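Dual specificity phosphatase 28 (Homo sapiens, PDB 5Y15) is an atypical dual-specificity phosphatase that hydrolyses a synthetic aryl phosphate in vitro but has almost no detectable activity on phosphotyrosine and still less on phosphothreonine. Local coordinates at residues Arg42-Pro45 and Ser46-Leu49. The protein carries 2 engineered substitutions. Numbering follows the deposited sequence.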
loop_
_atom_site.group_PDB
_atom_site.type_symbol
_atom_site.label_atom_id
_atom_site.label_comp_id
_atom_site.label_asym_id
_atom_site.label_seq_id
_atom_site.Cartn_x
_atom_site.Cartn_y
_atom_site.Cartn_z
ATOM N N ARG A 42 -20.423 -0.259 -1.723
ATOM C CA ARG A 42 -19.860 0.256 -2.970
ATOM C C ARG A 42 -19.963 1.777 -2.967
ATOM O O ARG A 42 -21.063 2.324 -2.826
ATOM C CB ARG A 42 -20.615 -0.334 -4.161
ATOM C CG ARG A 42 -19.926 -0.248 -5.512
ATOM C CD ARG A 42 -20.934 -0.585 -6.611
ATOM N NE ARG A 42 -20.358 -0.718 -7.954
ATOM C CZ ARG A 42 -20.455 0.207 -8.910
ATOM N NH1 ARG A 42 -21.091 1.352 -8.668
ATOM N NH2 ARG A 42 -19.912 -0.006 -10.111
ATOM N N VAL A 43 -18.825 2.469 -3.045
ATOM C CA VAL A 43 -18.850 3.931 -3.157
ATOM C C VAL A 43 -18.891 4.362 -4.619
ATOM O O VAL A 43 -19.521 5.360 -4.973
ATOM C CB VAL A 43 -17.628 4.546 -2.456
ATOM C CG1 VAL A 43 -17.550 6.040 -2.733
ATOM C CG2 VAL A 43 -17.664 4.275 -0.952
ATOM N N ALA A 44 -18.135 3.650 -5.439
ATOM C CA ALA A 44 -17.919 3.968 -6.837
ATOM C C ALA A 44 -17.304 2.732 -7.466
ATOM O O ALA A 44 -16.927 1.792 -6.751
ATOM C CB ALA A 44 -17.001 5.193 -6.977
ATOM N N PRO A 45 -17.170 2.695 -8.785
ATOM C CA PRO A 45 -16.606 1.497 -9.418
ATOM C C PRO A 45 -15.262 1.107 -8.823
ATOM O O PRO A 45 -14.402 1.955 -8.577
ATOM C CB PRO A 45 -16.478 1.916 -10.887
ATOM C CG PRO A 45 -17.607 2.875 -11.050
ATOM C CD PRO A 45 -17.582 3.681 -9.805
ATOM N N SER A 46 -15.127 -0.179 -8.520
ATOM C CA SER A 46 -13.905 -0.787 -8.014
ATOM C C SER A 46 -13.469 -0.231 -6.650
ATOM O O SER A 46 -12.337 -0.463 -6.223
ATOM C CB SER A 46 -12.782 -0.649 -9.045
ATOM O OG SER A 46 -12.948 -1.604 -10.086
ATOM N N LEU A 47 -14.369 0.430 -5.927
ATOM C CA LEU A 47 -14.052 1.115 -4.679
ATOM C C LEU A 47 -15.129 0.848 -3.634
ATOM O O LEU A 47 -16.276 1.268 -3.815
ATOM C CB LEU A 47 -13.939 2.620 -4.930
ATOM C CG LEU A 47 -13.769 3.460 -3.675
ATOM C CD1 LEU A 47 -12.344 3.238 -3.114
ATOM C CD2 LEU A 47 -14.082 4.938 -3.972
ATOM N N PHE A 48 -14.762 0.178 -2.534
ATOM C CA PHE A 48 -15.671 -0.113 -1.427
ATOM C C PHE A 48 -15.140 0.446 -0.112
ATOM O O PHE A 48 -13.937 0.426 0.145
ATOM C CB PHE A 48 -15.876 -1.612 -1.232
ATOM C CG PHE A 48 -16.388 -2.309 -2.443
ATOM C CD1 PHE A 48 -15.514 -2.718 -3.442
ATOM C CD2 PHE A 48 -17.748 -2.542 -2.599
ATOM C CE1 PHE A 48 -15.982 -3.370 -4.564
ATOM C CE2 PHE A 48 -18.229 -3.196 -3.727
ATOM C CZ PHE A 48 -17.342 -3.610 -4.711
ATOM N N LEU A 49 -16.066 0.876 0.740
ATOM C CA LEU A 49 -15.791 1.395 2.064
ATOM C C LEU A 49 -16.362 0.412 3.083
ATOM O O LEU A 49 -17.386 -0.229 2.829
ATOM C CB LEU A 49 -16.430 2.778 2.242
ATOM C CG LEU A 49 -16.220 3.533 3.554
ATOM C CD1 LEU A 49 -16.376 4.987 3.296
ATOM C CD2 LEU A 49 -17.169 3.102 4.672
#
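Val-43 fits its two methyls against Leu-47 and Leu-49 in a tight beta hairpin at one margin of the phosphatase sheet. A type II turn from Ala-44 to Leu-47 joins strands 40-44 and 47-50. Leu-47 N donates a hydrogen bond of 3.0 Å to Ala-44 O, closing the turn. A classic beta bulge interrupts the pairing just before it. Val-43 and Ala-44 both face Leu-47, and Leu-47 O accepts a hydrogen bond from each. The one from Val-43 N is 2.9 Å long; the one from Ala-44 N is weak.

At the bulge the Val-43 side chain points toward the second strand. Its CG1 meets Leu-47 CD2 at 3.8 Å, and its CG2 rests on Leu-49 CB at 3.7 Å. Leu-47 CG stands anti to the backbone N (chi1 173°), and the CD2 methyl beyond it lies against both Val-43 CG1 and the methyl of Ala-44. Helices 130-142 and 147-157 pack over this apolar face through Leu-139 and Val-154. The Leu-49 side chain is about 6 Å from that of Ser-124, a changed residue at the position inferred to carry the phosphocysteine intermediate.

Arg-42 and Phe-48 share the other face. Phe-48 CD2 comes within 3.5 Å of Arg-42 CA, obliquely to the ring, while CE2 meets Arg-42 CB and CG. The arginine chain then runs extended, and the guanidinium lays one face, offset toward its rim, over Ala-44 C and Pro-45 N.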